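Local structure of ribonucleotide monophosphatase NagD (Escherichia coli, 2C4N) at residues I7-G12 with V174-P179; R120-D125 with G157-G162; T205-G210 with L215-V220. The protein is a magnesium-dependent phosphatase of the HAD superfamily that probably removes phosphate from a broad range of nucleotides and other phosphate esters. All blocks are in the same frame, centred on the assembly; numbering follows the deposited sequence.

Contact 1: residues I7-G12 with V174-P179. With MG (magnesium ion), chain B; PO4 (phosphate ion), chain D; PO4 (phosphate ion), chain C.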
loop_
_atom_site.group_PDB
_atom_site.type_symbol
_atom_site.label_atom_id
_atom_site.label_comp_id
_atom_site.label_asym_id
_atom_site.label_seq_id
_atom_site.Cartn_x
_atom_site.Cartn_y
_atom_site.Cartn_z
ATOM N N ILE A 7 25.541 -21.652 -0.232
ATOM C CA ILE A 7 25.378 -20.215 -0.419
ATOM C C ILE A 7 25.268 -19.713 1.014
ATOM O O ILE A 7 24.394 -20.156 1.766
ATOM C CB ILE A 7 24.077 -19.841 -1.156
ATOM C CG1 ILE A 7 24.138 -20.303 -2.612
ATOM C CG2 ILE A 7 23.874 -18.326 -1.102
ATOM C CD1 ILE A 7 22.848 -20.019 -3.391
ATOM N N CYS A 8 26.157 -18.814 1.407
ATOM C CA CYS A 8 26.119 -18.308 2.764
ATOM C C CYS A 8 26.025 -16.798 2.793
ATOM O O CYS A 8 26.862 -16.093 2.223
ATOM C CB CYS A 8 27.359 -18.761 3.541
ATOM S SG CYS A 8 27.342 -18.320 5.298
ATOM N N ASP A 9 24.992 -16.304 3.460
ATOM C CA ASP A 9 24.800 -14.872 3.584
ATOM C C ASP A 9 25.932 -14.287 4.430
ATOM O O ASP A 9 26.498 -14.971 5.284
ATOM C CB ASP A 9 23.453 -14.584 4.232
ATOM C CG ASP A 9 23.245 -13.120 4.470
ATOM O OD1 ASP A 9 23.288 -12.344 3.491
ATOM O OD2 ASP A 9 23.054 -12.752 5.638
ATOM N N ILE A 10 26.253 -13.020 4.203
ATOM C CA ILE A 10 27.347 -12.382 4.929
ATOM C C ILE A 10 26.986 -11.679 6.232
ATOM O O ILE A 10 27.351 -12.136 7.314
ATOM C CB ILE A 10 28.093 -11.383 3.999
ATOM C CG1 ILE A 10 28.815 -12.170 2.901
ATOM C CG2 ILE A 10 29.080 -10.529 4.801
ATOM C CD1 ILE A 10 29.438 -11.310 1.814
ATOM N N ASP A 11 26.264 -10.570 6.134
ATOM C CA ASP A 11 25.910 -9.799 7.321
ATOM C C ASP A 11 24.964 -10.491 8.295
ATOM O O ASP A 11 23.904 -10.969 7.913
ATOM C CB ASP A 11 25.355 -8.443 6.886
ATOM C CG ASP A 11 26.395 -7.617 6.147
ATOM O OD1 ASP A 11 27.435 -7.301 6.761
ATOM O OD2 ASP A 11 26.185 -7.299 4.958
ATOM N N GLY A 12 25.365 -10.543 9.562
ATOM C CA GLY A 12 24.545 -11.186 10.574
ATOM C C GLY A 12 24.767 -12.687 10.624
ATOM O O GLY A 12 24.155 -13.386 11.430
ATOM N N VAL A 174 16.688 -7.145 -8.050
ATOM C CA VAL A 174 17.497 -8.322 -8.340
ATOM C C VAL A 174 17.852 -9.130 -7.095
ATOM O O VAL A 174 17.897 -10.358 -7.140
ATOM C CB VAL A 174 18.806 -7.913 -9.069
ATOM C CG1 VAL A 174 19.710 -9.130 -9.263
ATOM C CG2 VAL A 174 18.472 -7.284 -10.421
ATOM N N GLY A 175 18.095 -8.443 -5.984
ATOM C CA GLY A 175 18.480 -9.133 -4.758
ATOM C C GLY A 175 17.373 -9.819 -3.976
ATOM O O GLY A 175 16.208 -9.800 -4.378
ATOM N N LYS A 176 17.747 -10.436 -2.854
ATOM C CA LYS A 176 16.788 -11.122 -1.985
ATOM C C LYS A 176 15.710 -10.111 -1.603
ATOM O O LYS A 176 15.995 -8.921 -1.473
ATOM C CB LYS A 176 17.486 -11.611 -0.709
ATOM C CG LYS A 176 18.617 -12.599 -0.926
ATOM C CD LYS A 176 19.395 -12.821 0.369
ATOM C CE LYS A 176 20.243 -11.601 0.731
ATOM N NZ LYS A 176 20.748 -11.666 2.136
ATOM N N PRO A 177 14.468 -10.566 -1.368
ATOM C CA PRO A 177 13.931 -11.931 -1.385
ATOM C C PRO A 177 13.646 -12.546 -2.756
ATOM O O PRO A 177 13.103 -13.647 -2.842
ATOM C CB PRO A 177 12.669 -11.807 -0.542
ATOM C CG PRO A 177 12.172 -10.447 -0.914
ATOM C CD PRO A 177 13.444 -9.611 -0.895
ATOM N N SER A 178 14.011 -11.847 -3.823
ATOM C CA SER A 178 13.788 -12.370 -5.163
ATOM C C SER A 178 14.546 -13.687 -5.339
ATOM O O SER A 178 15.744 -13.771 -5.072
ATOM C CB SER A 178 14.259 -11.356 -6.206
ATOM O OG SER A 178 14.222 -11.916 -7.503
ATOM N N PRO A 179 13.846 -14.742 -5.777
ATOM C CA PRO A 179 14.493 -16.044 -5.975
ATOM C C PRO A 179 15.531 -16.035 -7.100
ATOM O O PRO A 179 16.447 -16.856 -7.120
ATOM C CB PRO A 179 13.315 -16.968 -6.289
ATOM C CG PRO A 179 12.164 -16.309 -5.588
ATOM C CD PRO A 179 12.386 -14.858 -5.909
HETATM MG MG MG B . 22.112 -10.975 6.608
HETATM P P PO4 D . 23.394 -9.086 3.720
HETATM O O1 PO4 D . 24.726 -9.699 3.488
HETATM O O2 PO4 D . 22.484 -9.434 2.602
HETATM O O3 PO4 D . 22.833 -9.588 4.985
HETATM O O4 PO4 D . 23.542 -7.611 3.805
HETATM P P PO4 C . 18.976 -8.451 3.686
HETATM O O1 PO4 C . 20.354 -7.925 3.521
HETATM O O2 PO4 C . 18.451 -8.053 5.014
HETATM O O3 PO4 C . 18.106 -7.894 2.624
HETATM O O4 PO4 C . 18.993 -9.930 3.582
HETATM O O HOH W 1 20.114 -11.439 5.529
HETATM O O HOH W 2 21.191 -9.301 7.951
#
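The HAD-type active site joins Asp-9, first aspartate of the DxDx(T/V) motif, to Lys-176 in a salt bridge. Lys-176 NZ reaches Asp-9 OD1 at 3.0 Å, arriving well above the carboxylate plane rather than within it. The carboxylate is shared between two cations, because its other oxygen, OD2, binds magnesium at 2.2 Å. CG of Asp-9 stands anti to the backbone N (chi1 176°), which carries the group forward from the strand end. Asp-11 adds its carbonyl O to the metal, and Asp-201 is a further ligand. The same NZ donates to O2 of the chain D phosphate at 2.9 Å and to O4 of the chain C phosphate, also at 2.9 Å, and forms a second salt bridge with Asp-206. An alanine here would probably leave the chain C phosphate without this ammonium and the close carboxylates of Asp-9 and Asp-206 without the charge between them. Strand 5-9 runs between strands 38-42 and 196-200 and packs Ile-7 on helix 180-189. Residues 174-179 link strand 172-173 to that helix, with the lysine stem passing Leu-41 and Thr-205.

Contact 2: residues R120-D125 with G157-G162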
loop_
_atom_site.group_PDB
_atom_site.type_symbol
_atom_site.label_atom_id
_atom_site.label_comp_id
_atom_site.label_asym_id
_atom_site.label_seq_id
_atom_site.Cartn_x
_atom_site.Cartn_y
_atom_site.Cartn_z
ATOM N N ARG A 120 25.788 7.919 -2.491
ATOM C CA ARG A 120 25.597 9.000 -1.541
ATOM C C ARG A 120 25.497 10.334 -2.258
ATOM O O ARG A 120 25.361 11.374 -1.619
ATOM C CB ARG A 120 26.750 9.048 -0.544
ATOM C CG ARG A 120 26.882 7.832 0.353
ATOM C CD ARG A 120 27.819 8.186 1.485
ATOM N NE ARG A 120 27.914 7.160 2.515
ATOM C CZ ARG A 120 28.416 7.381 3.725
ATOM N NH1 ARG A 120 28.858 8.589 4.044
ATOM N NH2 ARG A 120 28.480 6.401 4.613
ATOM N N SER A 121 25.585 10.297 -3.585
ATOM C CA SER A 121 25.487 11.501 -4.401
ATOM C C SER A 121 24.073 11.653 -4.944
ATOM O O SER A 121 23.784 12.590 -5.687
ATOM C CB SER A 121 26.476 11.447 -5.568
ATOM O OG SER A 121 27.807 11.614 -5.108
ATOM N N TYR A 122 23.200 10.721 -4.575
ATOM C CA TYR A 122 21.806 10.746 -5.018
ATOM C C TYR A 122 21.222 12.135 -4.775
ATOM O O TYR A 122 21.374 12.696 -3.686
ATOM C CB TYR A 122 20.985 9.721 -4.233
ATOM C CG TYR A 122 19.532 9.602 -4.658
ATOM C CD1 TYR A 122 19.186 9.038 -5.882
ATOM C CD2 TYR A 122 18.501 10.008 -3.811
ATOM C CE1 TYR A 122 17.843 8.874 -6.254
ATOM C CE2 TYR A 122 17.160 9.848 -4.171
ATOM C CZ TYR A 122 16.840 9.279 -5.392
ATOM O OH TYR A 122 15.521 9.114 -5.746
ATOM N N ASN A 123 20.550 12.687 -5.782
ATOM C CA ASN A 123 19.952 14.007 -5.636
ATOM C C ASN A 123 18.699 14.195 -6.479
ATOM O O ASN A 123 18.275 13.297 -7.209
ATOM C CB ASN A 123 20.976 15.106 -5.977
ATOM C CG ASN A 123 21.482 15.017 -7.404
ATOM O OD1 ASN A 123 20.816 14.475 -8.283
ATOM N ND2 ASN A 123 22.667 15.570 -7.643
ATOM N N TRP A 124 18.119 15.382 -6.357
ATOM C CA TRP A 124 16.912 15.781 -7.068
ATOM C C TRP A 124 17.016 15.522 -8.573
ATOM O O TRP A 124 16.078 15.027 -9.196
ATOM C CB TRP A 124 16.667 17.271 -6.810
ATOM C CG TRP A 124 15.307 17.772 -7.185
ATOM C CD1 TRP A 124 14.219 17.882 -6.368
ATOM C CD2 TRP A 124 14.902 18.280 -8.462
ATOM N NE1 TRP A 124 13.164 18.430 -7.055
ATOM C CE2 TRP A 124 13.553 18.678 -8.346
ATOM C CE3 TRP A 124 15.545 18.428 -9.697
ATOM C CZ2 TRP A 124 12.838 19.231 -9.417
ATOM C CZ3 TRP A 124 14.835 18.977 -10.764
ATOM C CH2 TRP A 124 13.494 19.366 -10.616
ATOM N N ASP A 125 18.160 15.865 -9.154
ATOM C CA ASP A 125 18.362 15.664 -10.587
ATOM C C ASP A 125 18.298 14.196 -11.004
ATOM O O ASP A 125 17.680 13.862 -12.011
ATOM C CB ASP A 125 19.697 16.275 -11.026
ATOM C CG ASP A 125 19.702 17.789 -10.924
ATOM O OD1 ASP A 125 18.822 18.430 -11.537
ATOM O OD2 ASP A 125 20.591 18.337 -10.236
ATOM N N GLY A 157 16.465 0.724 -1.836
ATOM C CA GLY A 157 15.021 0.838 -1.705
ATOM C C GLY A 157 14.535 2.256 -1.469
ATOM O O GLY A 157 13.488 2.655 -1.984
ATOM N N ALA A 158 15.293 3.013 -0.684
ATOM C CA ALA A 158 14.941 4.398 -0.380
ATOM C C ALA A 158 15.144 5.306 -1.593
ATOM O O ALA A 158 14.394 6.263 -1.799
ATOM C CB ALA A 158 15.774 4.898 0.800
ATOM N N LEU A 159 16.165 5.008 -2.390
ATOM C CA LEU A 159 16.444 5.795 -3.586
ATOM C C LEU A 159 15.371 5.543 -4.638
ATOM O O LEU A 159 15.035 6.427 -5.423
ATOM C CB LEU A 159 17.823 5.444 -4.162
ATOM C CG LEU A 159 19.031 5.532 -3.211
ATOM C CD1 LEU A 159 20.312 5.510 -4.033
ATOM C CD2 LEU A 159 18.966 6.801 -2.387
ATOM N N CYS A 160 14.826 4.333 -4.658
ATOM C CA CYS A 160 13.780 4.003 -5.624
ATOM C C CYS A 160 12.438 4.630 -5.268
ATOM O O CYS A 160 11.639 4.948 -6.148
ATOM C CB CYS A 160 13.604 2.482 -5.720
ATOM S SG CYS A 160 14.958 1.611 -6.548
ATOM N N ALA A 161 12.202 4.811 -3.974
ATOM C CA ALA A 161 10.938 5.355 -3.486
ATOM C C ALA A 161 10.428 6.595 -4.229
ATOM O O ALA A 161 9.273 6.632 -4.665
ATOM C CB ALA A 161 11.051 5.643 -1.987
ATOM N N GLY A 162 11.281 7.608 -4.368
ATOM C CA GLY A 162 10.880 8.819 -5.065
ATOM C C GLY A 162 10.619 8.584 -6.542
ATOM O O GLY A 162 9.686 9.142 -7.118
HETATM O O HOH W 3 13.753 8.495 -3.256
#
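The ring of Tyr-122 receives Leu-159 over one face. The methyl CD2 is the touching branch: it sits 3.8 Å from the ring centroid and 23° off the normal, a CH-pi contact displaced toward the rim on the CG and CD2 side. There the gap to Tyr-122 CD2 narrows to 3.5 Å, while Leu-159 CB lies nearer the phenol end. The two side chains run past one another in opposite directions, and this brings the far end of the ring to the backbone of the leucine's own helix. Tyr-122 OH comes 2.7 Å from Leu-159 O. The ring can extend this far because CG is anti to the backbone N (chi1 -177°), which throws the whole side chain across from its loop.

At the hydroxyl end a water takes part. It is hydrogen-bonded to Tyr-122 OH at 3.1 Å, and it also bridges Ala-158 O, at 2.7 Å, and Gly-162 N, at 2.9 Å. Those last two atoms are the acceptor and donor that a regular alpha-helical turn would join directly, so the water is inserted into the helix, with the phenol beside it. Gly-162 faces the phenol through its backbone.

The indole of Trp-124 has Asp-125 OD1 at its edge, in plane, and meets the ring of His-128 at about 45°. Its NE1 makes weak hydrogen bonds to Pro-154 O and Glu-118 OE2 of the third subunit.

Asn-123 is the N-cap of helix 124-135, its OD1 accepting from Met-126 N. The arrangement belongs to the alpha/beta cap domain of this HAD phosphatase: the lead-in to one helix, just after strand 105-116, packs on helix 156-167 through an aromatic ring.

Contact 3: residues T205-G210 with L215-V220. With PO4 (phosphate ion), chain C.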
loop_
_atom_site.group_PDB
_atom_site.type_symbol
_atom_site.label_atom_id
_atom_site.label_comp_id
_atom_site.label_asym_id
_atom_site.label_seq_id
_atom_site.Cartn_x
_atom_site.Cartn_y
_atom_site.Cartn_z
ATOM N N THR A 205 14.245 -12.753 3.887
ATOM C CA THR A 205 15.067 -12.553 2.699
ATOM C C THR A 205 15.875 -13.797 2.328
ATOM O O THR A 205 15.643 -14.398 1.280
ATOM C CB THR A 205 16.003 -11.331 2.868
ATOM O OG1 THR A 205 16.906 -11.551 3.954
ATOM C CG2 THR A 205 15.183 -10.067 3.158
ATOM N N ASP A 206 16.814 -14.197 3.181
ATOM C CA ASP A 206 17.622 -15.383 2.891
ATOM C C ASP A 206 16.769 -16.643 2.825
ATOM O O ASP A 206 16.820 -17.403 1.858
ATOM C CB ASP A 206 18.684 -15.596 3.971
ATOM C CG ASP A 206 19.562 -14.390 4.172
ATOM O OD1 ASP A 206 20.278 -14.015 3.219
ATOM O OD2 ASP A 206 19.530 -13.824 5.286
ATOM N N ILE A 207 15.974 -16.857 3.866
ATOM C CA ILE A 207 15.153 -18.050 3.943
ATOM C C ILE A 207 14.029 -18.081 2.914
ATOM O O ILE A 207 13.834 -19.093 2.240
ATOM C CB ILE A 207 14.584 -18.214 5.366
ATOM C CG1 ILE A 207 15.708 -18.004 6.394
ATOM C CG2 ILE A 207 13.982 -19.606 5.524
ATOM C CD1 ILE A 207 16.904 -18.954 6.235
ATOM N N LEU A 208 13.308 -16.971 2.781
ATOM C CA LEU A 208 12.215 -16.887 1.817
ATOM C C LEU A 208 12.721 -17.146 0.395
ATOM O O LEU A 208 12.113 -17.910 -0.357
ATOM C CB LEU A 208 11.544 -15.510 1.890
ATOM C CG LEU A 208 10.417 -15.214 0.890
ATOM C CD1 LEU A 208 9.291 -16.224 1.051
ATOM C CD2 LEU A 208 9.901 -13.800 1.112
ATOM N N ALA A 209 13.834 -16.516 0.029
ATOM C CA ALA A 209 14.393 -16.703 -1.308
ATOM C C ALA A 209 14.864 -18.136 -1.517
ATOM O O ALA A 209 14.561 -18.756 -2.539
ATOM C CB ALA A 209 15.548 -15.736 -1.533
ATOM N N GLY A 210 15.600 -18.672 -0.546
ATOM C CA GLY A 210 16.087 -20.033 -0.671
ATOM C C GLY A 210 14.945 -21.021 -0.827
ATOM O O GLY A 210 14.976 -21.902 -1.687
ATOM N N LEU A 215 15.790 -24.563 -2.369
ATOM C CA LEU A 215 16.962 -24.931 -1.578
ATOM C C LEU A 215 16.646 -25.320 -0.145
ATOM O O LEU A 215 15.622 -24.917 0.417
ATOM C CB LEU A 215 17.963 -23.771 -1.521
ATOM C CG LEU A 215 18.963 -23.492 -2.649
ATOM C CD1 LEU A 215 18.235 -23.136 -3.923
ATOM C CD2 LEU A 215 19.880 -22.361 -2.218
ATOM N N GLU A 216 17.540 -26.110 0.444
ATOM C CA GLU A 216 17.410 -26.470 1.845
ATOM C C GLU A 216 17.894 -25.188 2.511
ATOM O O GLU A 216 18.784 -24.516 1.985
ATOM C CB GLU A 216 18.332 -27.642 2.206
ATOM C CG GLU A 216 17.755 -29.013 1.899
ATOM C CD GLU A 216 18.622 -30.145 2.418
ATOM O OE1 GLU A 216 19.716 -29.871 2.963
ATOM O OE2 GLU A 216 18.204 -31.315 2.275
ATOM N N THR A 217 17.319 -24.840 3.653
ATOM C CA THR A 217 17.704 -23.607 4.322
ATOM C C THR A 217 18.137 -23.783 5.768
ATOM O O THR A 217 17.616 -24.635 6.487
ATOM C CB THR A 217 16.533 -22.604 4.306
ATOM O OG1 THR A 217 15.404 -23.197 4.962
ATOM C CG2 THR A 217 16.141 -22.252 2.869
ATOM N N ILE A 218 19.094 -22.962 6.184
ATOM C CA ILE A 218 19.577 -22.977 7.558
ATOM C C ILE A 218 19.515 -21.557 8.082
ATOM O O ILE A 218 20.136 -20.651 7.528
ATOM C CB ILE A 218 21.044 -23.453 7.677
ATOM C CG1 ILE A 218 21.167 -24.901 7.201
ATOM C CG2 ILE A 218 21.504 -23.348 9.134
ATOM C CD1 ILE A 218 22.586 -25.451 7.282
ATOM N N LEU A 219 18.750 -21.358 9.145
ATOM C CA LEU A 219 18.635 -20.041 9.745
ATOM C C LEU A 219 19.561 -19.957 10.953
ATOM O O LEU A 219 19.533 -20.838 11.809
ATOM C CB LEU A 219 17.201 -19.788 10.229
ATOM C CG LEU A 219 16.976 -18.511 11.060
ATOM C CD1 LEU A 219 16.997 -17.278 10.156
ATOM C CD2 LEU A 219 15.635 -18.604 11.777
ATOM N N VAL A 220 20.391 -18.921 11.017
ATOM C CA VAL A 220 21.233 -18.737 12.191
ATOM C C VAL A 220 20.563 -17.606 12.952
ATOM O O VAL A 220 19.917 -16.753 12.345
ATOM C CB VAL A 220 22.701 -18.360 11.839
ATOM C CG1 VAL A 220 23.417 -19.570 11.284
ATOM C CG2 VAL A 220 22.739 -17.204 10.843
HETATM P P PO4 C . 18.976 -8.451 3.686
HETATM O O1 PO4 C . 20.354 -7.925 3.521
HETATM O O2 PO4 C . 18.451 -8.053 5.014
HETATM O O3 PO4 C . 18.106 -7.894 2.624
HETATM O O4 PO4 C . 18.993 -9.930 3.582
#
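Leu-215 meets Gly-210 where helix 203-212 gives way to strand 216-220. Its backbone N donates to Gly-210 O at 2.9 Å with an N-H...O angle of 161°, tying the start of the strand to the last turn of the helix. The leucine side chain turns into the core, onto Ile-182 and Leu-186 of helix 180-189.

Thr-217 is the next to face the helix. Its OG1 lies between the backbone N and the carbonyl carbon (chi1 59°), which sets the methyl CG2 against the helix backbone, 4.1 Å from Gly-210 C. Glycine answers a steric demand here: a CB on residue 210 would come within 3.1 Å of Thr-217 CG2. On its other branch Thr-217 OG1 passes Ile-207 CG2 at 3.9 Å.

Ile-218 sends its side chain the other way, onto Val-197, Trp-239 and Tyr-241, and offers the helix only its carbonyl, with Ile-207 CD1 3.9 Å from Ile-218 O. Leu-219 follows, crossing Ile-207 at about a right angle and bringing CD1 to 4.0 Å from Ile-207 CG1. A single isoleucine thus spreads its branches over three successive strand residues. Helix 205-210 and strand 216-220 run antiparallel, these segments' axes 8.3 Å apart, because in the unit 196-200, 203-212, 216-220 the helix carries the chain back between two parallel strands.

The chemistry divides along the helix. Its later part is held by apolar contacts and one backbone bond, whereas its opening turn is polar: Thr-205 OG1 donates to O4 of the chain C phosphate at 2.7 Å, consistent with Thr-205 contacting substrate, and Asp-206 OD2 accepts from Asn-202 N. Through the lysine that also holds that phosphate, Asp-206 acts from the second shell.

Overall arrangement
From the N terminus, strand 5-9 of the core sheet comes first, and contact 1 closes a long loop from its end to the lysine of residues 174-179. Nested within that loop is contact 2, which ties the lead-in of helix 124-135 to helix 156-167 in the cap domain, 23 Å from contact 1 between centres and not touching it. The chain then re-enters the core, and contact 3, in series after contact 1, closes a short loop inside one beta-alpha-beta unit. Contacts 1 and 3 reach the same sheet, touch each other and share the chain C phosphate. Contacts 2 and 3, with centres 30 Å apart, lie on opposite sides of the chain's centre: one lies in the cap, the other in the catalytic core.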